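Local structure of hypothetical sugar ABC-transporter sugar binding protein (Arthrobacter globiformis, 7BVT) at residues Gly38-Ala43 with Lys330-Leu335; Leu115-Asp120 with Pro336-Val341; Ala139-Tyr144 with Leu359-Gln364. The protein binds cyclic alpha-maltosyl-(1→6)-maltose, a ring of four glucoses, and probably delivers it to an ABC transporter. One frame throughout, in Å; residues are numbered along the deposited sequence.

Contact 1 of 3, residues Gly38-Ala43 with Lys330-Leu335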
ATOM      1  N   GLY A  38       8.443 -16.131   6.874  1.00 32.37           N
ATOM      2  CA  GLY A  38       7.384 -16.564   7.797  1.00 31.19           C
ATOM      3  C   GLY A  38       6.274 -17.271   7.072  1.00 27.37           C
ATOM      4  O   GLY A  38       6.580 -18.043   6.169  1.00 29.47           O
ATOM      5  N   THR A  39       5.050 -17.040   7.534  1.00 29.38           N
ATOM      6  CA  THR A  39       3.763 -17.550   7.003  1.00 30.99           C
ATOM      7  C   THR A  39       3.705 -17.300   5.496  1.00 26.58           C
ATOM      8  O   THR A  39       3.299 -18.207   4.742  1.00 26.05           O
ATOM      9  CB  THR A  39       2.639 -16.836   7.768  1.00 37.89           C
ATOM     10  OG1 THR A  39       2.745 -17.391   9.081  1.00 41.51           O
ATOM     11  CG2 THR A  39       1.266 -17.012   7.150  1.00 43.02           C
ATOM     12  N   ASN A  40       4.043 -16.079   5.088  1.00 25.72           N
ATOM     13  CA  ASN A  40       3.925 -15.646   3.670  1.00 23.08           C
ATOM     14  C   ASN A  40       4.857 -16.515   2.806  1.00 23.89           C
ATOM     15  O   ASN A  40       4.405 -17.002   1.741  1.00 22.90           O
ATOM     16  CB  ASN A  40       4.240 -14.165   3.514  1.00 24.51           C
ATOM     17  CG  ASN A  40       3.119 -13.267   4.014  1.00 25.07           C
ATOM     18  OD1 ASN A  40       2.039 -13.714   4.367  1.00 25.90           O
ATOM     19  ND2 ASN A  40       3.389 -11.968   4.042  1.00 32.07           N
ATOM     20  N   ALA A  41       6.095 -16.740   3.224  1.00 22.17           N
ATOM     21  CA  ALA A  41       7.061 -17.537   2.462  1.00 22.91           C
ATOM     22  C   ALA A  41       6.613 -19.004   2.485  1.00 23.86           C
ATOM     23  O   ALA A  41       6.674 -19.674   1.426  1.00 22.66           O
ATOM     24  CB  ALA A  41       8.451 -17.332   2.985  1.00 23.49           C
ATOM     25  N   ASP A  42       6.131 -19.509   3.621  1.00 24.58           N
ATOM     26  CA  ASP A  42       5.590 -20.898   3.661  1.00 25.07           C
ATOM     27  C   ASP A  42       4.412 -21.034   2.695  1.00 24.08           C
ATOM     28  O   ASP A  42       4.307 -22.061   1.974  1.00 25.27           O
ATOM     29  CB  ASP A  42       5.090 -21.297   5.056  1.00 27.25           C
ATOM     30  CG  ASP A  42       6.181 -21.392   6.096  1.00 31.77           C
ATOM     31  OD1 ASP A  42       7.367 -21.457   5.714  1.00 29.76           O
ATOM     32  OD2 ASP A  42       5.811 -21.342   7.286  1.00 37.62           O
ATOM     33  N   ALA A  43       3.509 -20.069   2.684  1.00 23.77           N
ATOM     34  CA  ALA A  43       2.333 -20.108   1.784  1.00 21.84           C
ATOM     35  C   ALA A  43       2.821 -20.121   0.326  1.00 21.14           C
ATOM     36  O   ALA A  43       2.219 -20.830  -0.510  1.00 20.80           O
ATOM     37  CB  ALA A  43       1.438 -18.911   2.032  1.00 22.72           C
ATOM     38  N   LYS A 330      -6.534 -15.749   1.803  1.00 24.11           N
ATOM     39  CA  LYS A 330      -7.066 -16.292   3.082  1.00 29.48           C
ATOM     40  C   LYS A 330      -5.911 -16.629   4.026  1.00 27.76           C
ATOM     41  O   LYS A 330      -5.981 -16.289   5.211  1.00 31.69           O
ATOM     42  CB  LYS A 330      -7.864 -17.571   2.881  1.00 31.16           C
ATOM     43  CG  LYS A 330      -9.275 -17.416   2.341  1.00 32.35           C
ATOM     44  CD  LYS A 330      -9.822 -18.820   2.151  1.00 33.57           C
ATOM     45  CE  LYS A 330     -11.264 -18.928   1.758  1.00 39.99           C
ATOM     46  NZ  LYS A 330     -11.592 -20.356   1.534  1.00 39.88           N
ATOM     47  N   GLU A 331      -4.904 -17.307   3.523  1.00 26.28           N
ATOM     48  CA  GLU A 331      -3.830 -17.868   4.358  1.00 27.02           C
ATOM     49  C   GLU A 331      -2.790 -16.816   4.701  1.00 27.33           C
ATOM     50  O   GLU A 331      -2.115 -17.003   5.733  1.00 28.49           O
ATOM     51  CB  GLU A 331      -3.334 -19.161   3.732  1.00 30.77           C
ATOM     52  CG  GLU A 331      -2.302 -19.070   2.657  1.00 34.43           C
ATOM     53  CD  GLU A 331      -2.188 -20.424   1.933  1.00 48.93           C
ATOM     54  OE1 GLU A 331      -2.895 -21.381   2.348  1.00 51.16           O
ATOM     55  OE2 GLU A 331      -1.445 -20.533   0.917  1.00 54.23           O
ATOM     56  N   THR A 332      -2.643 -15.724   3.937  1.00 21.44           N
ATOM     57  CA  THR A 332      -1.602 -14.720   4.264  1.00 21.09           C
ATOM     58  C   THR A 332      -2.207 -13.486   4.988  1.00 20.08           C
ATOM     59  O   THR A 332      -1.442 -12.711   5.516  1.00 23.23           O
ATOM     60  CB  THR A 332      -0.890 -14.244   2.990  1.00 20.69           C
ATOM     61  OG1 THR A 332      -1.934 -13.648   2.210  1.00 20.76           O
ATOM     62  CG2 THR A 332      -0.170 -15.363   2.259  1.00 20.56           C
ATOM     63  N   GLY A 333      -3.514 -13.301   4.922  1.00 21.78           N
ATOM     64  CA  GLY A 333      -4.177 -12.064   5.397  1.00 23.20           C
ATOM     65  C   GLY A 333      -3.960 -10.879   4.462  1.00 22.43           C
ATOM     66  O   GLY A 333      -4.263  -9.727   4.838  1.00 22.66           O
ATOM     67  N   MET A 334      -3.421 -11.143   3.286  1.00 20.81           N
ATOM     68  CA  MET A 334      -3.251 -10.084   2.261  1.00 19.49           C
ATOM     69  C   MET A 334      -4.545  -9.957   1.488  1.00 19.17           C
ATOM     70  O   MET A 334      -5.356 -10.868   1.435  1.00 19.58           O
ATOM     71  CB  MET A 334      -2.030 -10.325   1.361  1.00 19.10           C
ATOM     72  CG  MET A 334      -0.798 -10.359   2.212  1.00 21.44           C
ATOM     73  SD  MET A 334       0.802 -10.229   1.431  1.00 25.63           S
ATOM     74  CE  MET A 334       0.798 -11.883   0.786  1.00 22.12           C
ATOM     75  N   LEU A 335      -4.808  -8.761   0.960  1.00 16.60           N
ATOM     76  CA  LEU A 335      -6.066  -8.533   0.245  1.00 17.94           C
ATOM     77  C   LEU A 335      -5.947  -9.085  -1.172  1.00 17.54           C
ATOM     78  O   LEU A 335      -4.869  -9.029  -1.764  1.00 17.55           O
ATOM     79  CB  LEU A 335      -6.363  -7.029   0.199  1.00 16.47           C
ATOM     80  CG  LEU A 335      -6.361  -6.334   1.546  1.00 17.57           C
ATOM     81  CD1 LEU A 335      -6.652  -4.867   1.396  1.00 19.26           C
ATOM     82  CD2 LEU A 335      -7.393  -6.952   2.482  1.00 18.71           C
TER
HETATM   83  O   HOH W   1       1.068 -13.240   6.831  1.00 32.76           O
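Asn40, in the early turns of helix 38-53, lays its side chain at about a right angle across that of Thr332, at the carboxyl end of helix 322-332, where the two helices pack near the surface of this type 2 periplasmic-binding-protein fold. OD1 of Asn40 rests against Thr332 CB at 3.3 Å, and a water joins the two residues by donating both to Asn40 OD1 (2.7 Å) and to Thr332 O (2.9 Å). Asparagine suits this place, since OD1 can accept the water while ND2 faces Met334. That nitrogen meets Met334 from the opposite direction, 4.1 Å from SD; a bend at chi3 (-75°) keeps the methyl CE near it as well. One turn further on, Ala43 is small enough to let two neighbours close in: its CB lies 3.5 Å from Glu331 OE2 and 3.9 Å from Thr332 CG2. Glu331, extended beyond CG, brings both CG and OE2 to the alanine methyl. Gly333, with positive phi, ends helix 322-332. The hydroxyl of Thr332 is turned away from Asn40, bonding to Trp328 O within its own helix and closing an ST turn in which OG1 accepts from Met334 N at 3.1 Å.

Contact 2 of 3, residues Leu115-Asp120 with Pro336-Val341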
ATOM      1  N   LEU A 115      -6.128 -10.119 -16.453  1.00 19.63           N
ATOM      2  CA  LEU A 115      -5.594  -8.739 -16.300  1.00 18.16           C
ATOM      3  C   LEU A 115      -6.756  -7.730 -16.147  1.00 18.44           C
ATOM      4  O   LEU A 115      -6.646  -6.812 -15.329  1.00 19.56           O
ATOM      5  CB  LEU A 115      -4.653  -8.430 -17.459  1.00 18.56           C
ATOM      6  CG  LEU A 115      -3.339  -9.204 -17.467  1.00 19.97           C
ATOM      7  CD1 LEU A 115      -2.508  -8.858 -18.687  1.00 22.01           C
ATOM      8  CD2 LEU A 115      -2.575  -8.914 -16.196  1.00 20.64           C
ATOM      9  N   THR A 116      -7.871  -7.926 -16.823  1.00 19.63           N
ATOM     10  CA  THR A 116      -9.061  -7.038 -16.681  1.00 19.14           C
ATOM     11  C   THR A 116      -9.609  -7.077 -15.259  1.00 20.02           C
ATOM     12  O   THR A 116     -10.003  -6.050 -14.728  1.00 20.80           O
ATOM     13  CB  THR A 116     -10.198  -7.429 -17.646  1.00 21.36           C
ATOM     14  OG1 THR A 116      -9.621  -7.260 -18.936  1.00 26.97           O
ATOM     15  CG2 THR A 116     -11.399  -6.536 -17.419  1.00 28.71           C
ATOM     16  N   ASP A 117      -9.575  -8.242 -14.620  1.00 17.85           N
ATOM     17  CA  ASP A 117     -10.166  -8.467 -13.281  1.00 18.82           C
ATOM     18  C   ASP A 117      -9.244  -7.860 -12.231  1.00 19.38           C
ATOM     19  O   ASP A 117      -9.750  -7.345 -11.217  1.00 18.05           O
ATOM     20  CB  ASP A 117     -10.348  -9.954 -13.049  1.00 19.07           C
ATOM     21  CG  ASP A 117     -11.147 -10.353 -11.806  1.00 19.78           C
ATOM     22  OD1 ASP A 117     -11.823  -9.507 -11.199  1.00 19.67           O
ATOM     23  OD2 ASP A 117     -11.051 -11.542 -11.456  1.00 22.83           O
ATOM     24  N   VAL A 118      -7.925  -7.968 -12.448  1.00 16.88           N
ATOM     25  CA  VAL A 118      -6.973  -7.363 -11.496  1.00 17.35           C
ATOM     26  C   VAL A 118      -7.383  -5.908 -11.263  1.00 16.95           C
ATOM     27  O   VAL A 118      -7.742  -5.204 -12.213  1.00 17.95           O
ATOM     28  CB  VAL A 118      -5.520  -7.482 -11.993  1.00 17.29           C
ATOM     29  CG1 VAL A 118      -4.563  -6.731 -11.083  1.00 17.90           C
ATOM     30  CG2 VAL A 118      -5.100  -8.921 -12.085  1.00 17.92           C
ATOM     31  N   ASN A 119      -7.244  -5.455 -10.038  1.00 17.29           N
ATOM     32  CA  ASN A 119      -7.478  -4.055  -9.629  1.00 17.67           C
ATOM     33  C   ASN A 119      -6.880  -3.068 -10.644  1.00 17.82           C
ATOM     34  O   ASN A 119      -5.679  -3.103 -10.945  1.00 17.09           O
ATOM     35  CB  ASN A 119      -6.881  -3.863  -8.235  1.00 17.57           C
ATOM     36  CG  ASN A 119      -7.029  -2.426  -7.785  1.00 20.71           C
ATOM     37  OD1 ASN A 119      -6.169  -1.605  -8.186  1.00 19.61           O
ATOM     38  ND2 ASN A 119      -8.044  -2.195  -6.974  1.00 21.07           N
ATOM     39  N   ASP A 120      -7.691  -2.124 -11.134  1.00 16.99           N
ATOM     40  CA  ASP A 120      -7.257  -1.244 -12.237  1.00 17.20           C
ATOM     41  C   ASP A 120      -6.131  -0.297 -11.795  1.00 15.02           C
ATOM     42  O   ASP A 120      -5.292   0.061 -12.631  1.00 16.82           O
ATOM     43  CB  ASP A 120      -8.466  -0.425 -12.718  1.00 18.19           C
ATOM     44  CG  ASP A 120      -9.568  -1.210 -13.430  1.00 21.59           C
ATOM     45  OD1 ASP A 120      -9.403  -2.381 -13.739  1.00 21.55           O
ATOM     46  OD2 ASP A 120     -10.604  -0.556 -13.708  1.00 23.20           O
ATOM     47  N   PRO A 336      -7.049  -9.592  -1.752  1.00 17.99           N
ATOM     48  CA  PRO A 336      -6.977 -10.196  -3.063  1.00 18.61           C
ATOM     49  C   PRO A 336      -6.727  -9.112  -4.105  1.00 18.44           C
ATOM     50  O   PRO A 336      -7.259  -8.007  -4.001  1.00 19.61           O
ATOM     51  CB  PRO A 336      -8.319 -10.854  -3.327  1.00 20.16           C
ATOM     52  CG  PRO A 336      -9.168 -10.538  -2.145  1.00 25.48           C
ATOM     53  CD  PRO A 336      -8.371  -9.772  -1.129  1.00 20.58           C
ATOM     54  N   VAL A 337      -5.995  -9.458  -5.134  1.00 16.65           N
ATOM     55  CA  VAL A 337      -5.699  -8.478  -6.216  1.00 16.42           C
ATOM     56  C   VAL A 337      -6.808  -8.454  -7.284  1.00 16.94           C
ATOM     57  O   VAL A 337      -6.780  -7.545  -8.135  1.00 16.98           O
ATOM     58  CB  VAL A 337      -4.321  -8.758  -6.847  1.00 16.94           C
ATOM     59  CG1 VAL A 337      -3.236  -8.683  -5.796  1.00 17.51           C
ATOM     60  CG2 VAL A 337      -4.251 -10.073  -7.589  1.00 16.09           C
ATOM     61  N   LEU A 338      -7.695  -9.445  -7.304  1.00 16.35           N
ATOM     62  CA  LEU A 338      -8.785  -9.565  -8.270  1.00 18.48           C
ATOM     63  C   LEU A 338     -10.029  -8.871  -7.714  1.00 18.12           C
ATOM     64  O   LEU A 338     -10.413  -9.151  -6.577  1.00 18.67           O
ATOM     65  CB  LEU A 338      -9.061 -11.038  -8.534  1.00 18.40           C
ATOM     66  CG  LEU A 338      -7.929 -11.833  -9.150  1.00 17.86           C
ATOM     67  CD1 LEU A 338      -8.336 -13.289  -9.351  1.00 19.40           C
ATOM     68  CD2 LEU A 338      -7.526 -11.272 -10.508  1.00 20.29           C
ATOM     69  N   ASP A 339     -10.685  -8.048  -8.534  1.00 19.30           N
ATOM     70  CA  ASP A 339     -11.959  -7.426  -8.143  1.00 20.21           C
ATOM     71  C   ASP A 339     -12.960  -8.553  -7.847  1.00 19.34           C
ATOM     72  O   ASP A 339     -13.731  -8.452  -6.863  1.00 19.70           O
ATOM     73  CB  ASP A 339     -12.489  -6.485  -9.230  1.00 22.29           C
ATOM     74  CG  ASP A 339     -11.809  -5.137  -9.478  1.00 24.14           C
ATOM     75  OD1 ASP A 339     -10.872  -4.834  -8.817  1.00 27.10           O
ATOM     76  OD2 ASP A 339     -12.224  -4.440 -10.446  1.00 31.12           O
ATOM     77  N   SER A 340     -12.984  -9.584  -8.678  1.00 20.92           N
ATOM     78  CA  SER A 340     -14.020 -10.643  -8.631  1.00 22.21           C
ATOM     79  C   SER A 340     -13.912 -11.411  -7.315  1.00 26.34           C
ATOM     80  O   SER A 340     -14.929 -11.879  -6.811  1.00 25.77           O
ATOM     81  CB  SER A 340     -13.876 -11.596  -9.753  1.00 23.11           C
ATOM     82  OG  SER A 340     -12.711 -12.382  -9.608  1.00 22.06           O
ATOM     83  N   VAL A 341     -12.736 -11.454  -6.724  1.00 23.50           N
ATOM     84  CA  VAL A 341     -12.569 -12.171  -5.428  1.00 22.05           C
ATOM     85  C   VAL A 341     -12.938 -11.212  -4.298  1.00 23.68           C
ATOM     86  O   VAL A 341     -13.708 -11.609  -3.419  1.00 24.77           O
ATOM     87  CB  VAL A 341     -11.165 -12.779  -5.295  1.00 20.57           C
ATOM     88  CG1 VAL A 341     -10.947 -13.350  -3.902  1.00 22.26           C
ATOM     89  CG2 VAL A 341     -10.901 -13.817  -6.352  1.00 19.70           C
TER
HETATM   90  O   HOH W   2     -13.138  -5.826 -13.389  1.00 36.57           O
HETATM   91  O   HOH W   3      -9.730  -4.489  -6.359  1.00 27.60           O
HETATM   92  O   HOH W   4     -10.518  -2.099 -10.236  1.00 23.07           O
HETATM   93  O   HOH W   5     -10.668  -4.543 -12.371  1.00 24.40           O
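With chi1 at -171°, Asp117 swings its carboxylate across to Ser340, whose own chi1 of 69° sets OG between the backbone N and the carbonyl carbon, on the side facing OD2 of Asp117. The two segments join as a single beta bridge, Val118 with Leu338, set between the end of helix 112-117 and the start of helix 339-342. Its bonds follow the pattern of an antiparallel, non-hydrogen-bonded pair: Asn119 N donates to Val337 O at 2.9 Å, and Asp339 N to Asp117 O at 2.9 Å. Beside the bridge the carboxylate grips Ser340 twice, OD1 taking the backbone N at 2.8 Å and OD2 the hydroxyl OG at 2.6 Å, each through its syn lone pair. Aspartate fits because the amino end of a helix presents amide hydrogens that would be expected to stabilise a negative charge. Replacing Asp117 by an alanine would probably leave the N and OG of Ser340 without these acceptors and the serine hydroxyl free to turn. The bridged pair also touch through their side chains: Val118 CG2 packs on Leu338 CD2 at 3.7 Å, and strand 131-136 adds Pro136 against Val118. Asn119 in turn caps helix 120-125, its OD1 accepting from Leu122 N. Between the side chains of Asn119 and Asp339 a water mediates, accepting from Asn119 ND2 at 2.9 Å and donating to Asp339 OD1 at 2.7 Å.

Contact 3 of 3, residues Ala139-Tyr144 with Leu359-Gln364. With GLC (alpha-D-glucopyranose), chain B.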
ATOM      1  N   ALA A 139      -1.976  -7.567  -2.181  1.00 16.96           N
ATOM      2  CA  ALA A 139      -2.348  -6.155  -1.964  1.00 17.08           C
ATOM      3  C   ALA A 139      -2.611  -5.927  -0.489  1.00 17.02           C
ATOM      4  O   ALA A 139      -2.853  -6.848   0.279  1.00 17.90           O
ATOM      5  CB  ALA A 139      -3.554  -5.802  -2.785  1.00 17.30           C
ATOM      6  N   ASN A 140      -2.517  -4.666  -0.116  1.00 16.79           N
ATOM      7  CA  ASN A 140      -2.890  -4.159   1.207  1.00 16.66           C
ATOM      8  C   ASN A 140      -3.305  -2.702   1.016  1.00 15.55           C
ATOM      9  O   ASN A 140      -3.116  -2.118  -0.091  1.00 16.23           O
ATOM     10  CB  ASN A 140      -1.752  -4.331   2.200  1.00 17.40           C
ATOM     11  CG  ASN A 140      -0.476  -3.617   1.814  1.00 19.28           C
ATOM     12  OD1 ASN A 140      -0.489  -2.405   1.612  1.00 19.94           O
ATOM     13  ND2 ASN A 140       0.642  -4.310   1.861  1.00 22.93           N
ATOM     14  N   ASN A 141      -3.934  -2.136   2.026  1.00 15.65           N
ATOM     15  CA  ASN A 141      -4.317  -0.725   1.996  1.00 16.22           C
ATOM     16  C   ASN A 141      -4.453  -0.192   3.410  1.00 16.80           C
ATOM     17  O   ASN A 141      -4.324  -0.931   4.401  1.00 17.22           O
ATOM     18  CB  ASN A 141      -5.518  -0.462   1.078  1.00 14.48           C
ATOM     19  CG  ASN A 141      -6.816  -1.022   1.602  1.00 16.70           C
ATOM     20  OD1 ASN A 141      -7.192  -0.824   2.773  1.00 17.51           O
ATOM     21  ND2 ASN A 141      -7.550  -1.660   0.720  1.00 15.96           N
ATOM     22  N   LEU A 142      -4.517   1.126   3.478  1.00 16.12           N
ATOM     23  CA  LEU A 142      -4.576   1.817   4.778  1.00 16.38           C
ATOM     24  C   LEU A 142      -6.028   1.931   5.198  1.00 14.75           C
ATOM     25  O   LEU A 142      -6.874   2.314   4.406  1.00 15.52           O
ATOM     26  CB  LEU A 142      -3.929   3.193   4.682  1.00 14.69           C
ATOM     27  CG  LEU A 142      -2.419   3.177   4.612  1.00 17.33           C
ATOM     28  CD1 LEU A 142      -1.899   4.584   4.266  1.00 19.03           C
ATOM     29  CD2 LEU A 142      -1.825   2.756   5.903  1.00 20.76           C
ATOM     30  N   GLY A 143      -6.235   1.704   6.480  1.00 15.32           N
ATOM     31  CA  GLY A 143      -7.553   1.773   7.092  1.00 15.38           C
ATOM     32  C   GLY A 143      -7.480   2.508   8.399  1.00 16.75           C
ATOM     33  O   GLY A 143      -6.398   2.901   8.850  1.00 17.40           O
ATOM     34  N   TYR A 144      -8.628   2.655   9.006  1.00 16.09           N
ATOM     35  CA  TYR A 144      -8.727   3.304  10.334  1.00 16.23           C
ATOM     36  C   TYR A 144      -8.849   2.218  11.384  1.00 17.07           C
ATOM     37  O   TYR A 144      -9.736   1.395  11.287  1.00 18.30           O
ATOM     38  CB  TYR A 144      -9.940   4.242  10.334  1.00 16.91           C
ATOM     39  CG  TYR A 144     -10.199   4.938  11.643  1.00 16.26           C
ATOM     40  CD1 TYR A 144      -9.500   6.078  11.967  1.00 18.13           C
ATOM     41  CD2 TYR A 144     -11.120   4.456  12.553  1.00 17.36           C
ATOM     42  CE1 TYR A 144      -9.699   6.755  13.175  1.00 17.66           C
ATOM     43  CE2 TYR A 144     -11.315   5.100  13.764  1.00 16.63           C
ATOM     44  CZ  TYR A 144     -10.584   6.218  14.088  1.00 17.64           C
ATOM     45  OH  TYR A 144     -10.845   6.871  15.256  1.00 18.79           O
ATOM     46  N   LEU A 359     -12.877  -6.726   6.854  1.00 19.70           N
ATOM     47  CA  LEU A 359     -13.870  -6.438   5.805  1.00 19.72           C
ATOM     48  C   LEU A 359     -13.732  -4.984   5.331  1.00 20.17           C
ATOM     49  O   LEU A 359     -13.811  -4.700   4.143  1.00 18.61           O
ATOM     50  CB  LEU A 359     -15.309  -6.742   6.270  1.00 21.24           C
ATOM     51  CG  LEU A 359     -16.379  -6.506   5.214  1.00 26.22           C
ATOM     52  CD1 LEU A 359     -16.158  -7.398   4.010  1.00 29.22           C
ATOM     53  CD2 LEU A 359     -17.814  -6.709   5.751  1.00 27.33           C
ATOM     54  N   PRO A 360     -13.561  -3.968   6.206  1.00 19.88           N
ATOM     55  CA  PRO A 360     -13.493  -2.595   5.699  1.00 20.84           C
ATOM     56  C   PRO A 360     -12.328  -2.455   4.711  1.00 19.27           C
ATOM     57  O   PRO A 360     -12.455  -1.703   3.763  1.00 19.09           O
ATOM     58  CB  PRO A 360     -13.234  -1.770   6.957  1.00 19.78           C
ATOM     59  CG  PRO A 360     -13.966  -2.580   8.005  1.00 22.37           C
ATOM     60  CD  PRO A 360     -13.565  -4.017   7.685  1.00 22.49           C
ATOM     61  N   TYR A 361     -11.230  -3.140   4.972  1.00 17.99           N
ATOM     62  CA  TYR A 361     -10.026  -3.070   4.096  1.00 17.31           C
ATOM     63  C   TYR A 361     -10.353  -3.674   2.733  1.00 18.79           C
ATOM     64  O   TYR A 361      -9.957  -3.160   1.671  1.00 17.91           O
ATOM     65  CB  TYR A 361      -8.871  -3.771   4.782  1.00 16.98           C
ATOM     66  CG  TYR A 361      -8.308  -3.059   5.981  1.00 16.98           C
ATOM     67  CD1 TYR A 361      -7.277  -2.150   5.844  1.00 16.42           C
ATOM     68  CD2 TYR A 361      -8.752  -3.351   7.267  1.00 18.87           C
ATOM     69  CE1 TYR A 361      -6.701  -1.514   6.915  1.00 18.12           C
ATOM     70  CE2 TYR A 361      -8.175  -2.724   8.357  1.00 18.42           C
ATOM     71  CZ  TYR A 361      -7.135  -1.822   8.182  1.00 20.25           C
ATOM     72  OH  TYR A 361      -6.548  -1.179   9.221  1.00 18.63           O
ATOM     73  N   VAL A 362     -11.108  -4.780   2.749  1.00 17.79           N
ATOM     74  CA  VAL A 362     -11.505  -5.442   1.483  1.00 17.28           C
ATOM     75  C   VAL A 362     -12.380  -4.487   0.679  1.00 17.44           C
ATOM     76  O   VAL A 362     -12.170  -4.341  -0.524  1.00 17.50           O
ATOM     77  CB  VAL A 362     -12.185  -6.789   1.775  1.00 17.78           C
ATOM     78  CG1 VAL A 362     -12.717  -7.370   0.472  1.00 19.82           C
ATOM     79  CG2 VAL A 362     -11.237  -7.745   2.499  1.00 19.99           C
ATOM     80  N   GLU A 363     -13.355  -3.858   1.334  1.00 19.07           N
ATOM     81  CA  GLU A 363     -14.345  -2.990   0.666  1.00 20.02           C
ATOM     82  C   GLU A 363     -13.609  -1.764   0.109  1.00 20.87           C
ATOM     83  O   GLU A 363     -13.968  -1.298  -0.959  1.00 22.87           O
ATOM     84  CB  GLU A 363     -15.447  -2.662   1.678  1.00 22.54           C
ATOM     85  CG  GLU A 363     -16.299  -3.894   1.965  1.00 25.91           C
ATOM     86  CD  GLU A 363     -17.479  -3.631   2.887  1.00 30.45           C
ATOM     87  OE1 GLU A 363     -18.467  -4.328   2.760  1.00 39.15           O
ATOM     88  OE2 GLU A 363     -17.375  -2.738   3.732  1.00 43.16           O
ATOM     89  N   GLN A 364     -12.502  -1.371   0.735  1.00 17.68           N
ATOM     90  CA  GLN A 364     -11.778  -0.157   0.279  1.00 18.75           C
ATOM     91  C   GLN A 364     -11.046  -0.452  -1.027  1.00 20.77           C
ATOM     92  O   GLN A 364     -10.539   0.510  -1.613  1.00 18.72           O
ATOM     93  CB  GLN A 364     -10.739   0.312   1.297  1.00 17.78           C
ATOM     94  CG  GLN A 364     -11.398   1.026   2.475  1.00 18.31           C
ATOM     95  CD  GLN A 364     -10.387   1.693   3.389  1.00 18.72           C
ATOM     96  OE1 GLN A 364     -10.631   2.825   3.845  1.00 19.57           O
ATOM     97  NE2 GLN A 364      -9.253   1.033   3.684  1.00 16.43           N
TER
HETATM   98  C1  GLC B   2       3.594  -1.380   3.190  1.00 26.87           C
HETATM   99  C2  GLC B   2       3.259  -1.446   1.732  1.00 25.75           C
HETATM  100  C3  GLC B   2       4.251  -0.645   0.927  1.00 25.80           C
HETATM  101  C4  GLC B   2       4.290   0.781   1.499  1.00 24.40           C
HETATM  102  C5  GLC B   2       4.729   0.730   2.956  1.00 24.92           C
HETATM  103  C6  GLC B   2       4.744   2.143   3.568  1.00 26.69           C
HETATM  104  O2  GLC B   2       3.129  -2.812   1.381  1.00 25.85           O
HETATM  105  O3  GLC B   2       3.868  -0.681  -0.459  1.00 25.47           O
HETATM  106  O4  GLC B   2       5.221   1.596   0.814  1.00 26.87           O
HETATM  107  O5  GLC B   2       3.777  -0.018   3.671  1.00 24.65           O
HETATM  108  O6  GLC B   2       5.596   2.115   4.709  1.00 28.65           O
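Asn141 and Gly143, on one face of strand 140-147, receive Tyr361 of helix 359-363 and nearby Gln364, in the core of the type 2 periplasmic-binding-protein fold. Strand and helix axes approach to 8.5 Å and run at 118° to each other; the helix crosses the strand steeply, so few residues of each meet. The tight part centres on Gly143, whose N lies 3.3 Å from Tyr361 CE1. A beta carbon on this residue would fall only 2.4 Å from the same CE1, so glycine is what lets the ring come so near the strand. The amide of Asn141 is almost coplanar with that ring, 18° apart, and presents OD1 at the ring edge. Its CG stands between the backbone N and the carbonyl carbon (chi1 70°), directing the amide at the helix, where ND2 donates to Tyr361 O at 3.0 Å. Gln364, on an extended chain, brings NE2 to Leu142 O at 2.8 Å, and more weakly to Asn141 OD1. Amides suit both sites because each donates to a buried backbone oxygen, and Gln364 OE1 goes on to accept from Val282 N. The hydroxyl of Tyr361 is bonded separately, to Glu261 O.

The loose side is the outer surface of helix 359-363, where exposed Glu363 leads its carboxylate away from the strand. The opposite face of the strand is filled by ligand and protein. There Leu142 points away from the helix into the glycan pocket, packing on Trp199, Asn200 and Val203. Asn140 also belongs to that pocket; one glucose, further held by Asp90 and Arg371, takes a nearly straight hydrogen bond at O2 from Asn140 ND2, at 2.9 Å.

How the contacts relate
The run 330-341 ties the three contacts together: its first half serves contact 1, its second half contact 2, and both lean on the segment 139-144 of contact 3. Leu335 N probably hydrogen-bonds to Ala139 O (2.8 Å), and Leu335 CD1 packs on Asn141 ND2 at 3.4 Å. Contact 2 reaches contact 3 more lightly, through Val337 CG1 and Ala139 N at 4.0 Å. The centres of contacts 1 and 2 lie about 18 Å apart. The centres of contacts 2 and 3 are about 15 Å apart. Of the three, contact 3 alone holds residues of the glycan pocket, Asn140 and Leu142; the side chain of Asn40 lies about 6 Å from a bound glucose, that of Val337 about 11 Å.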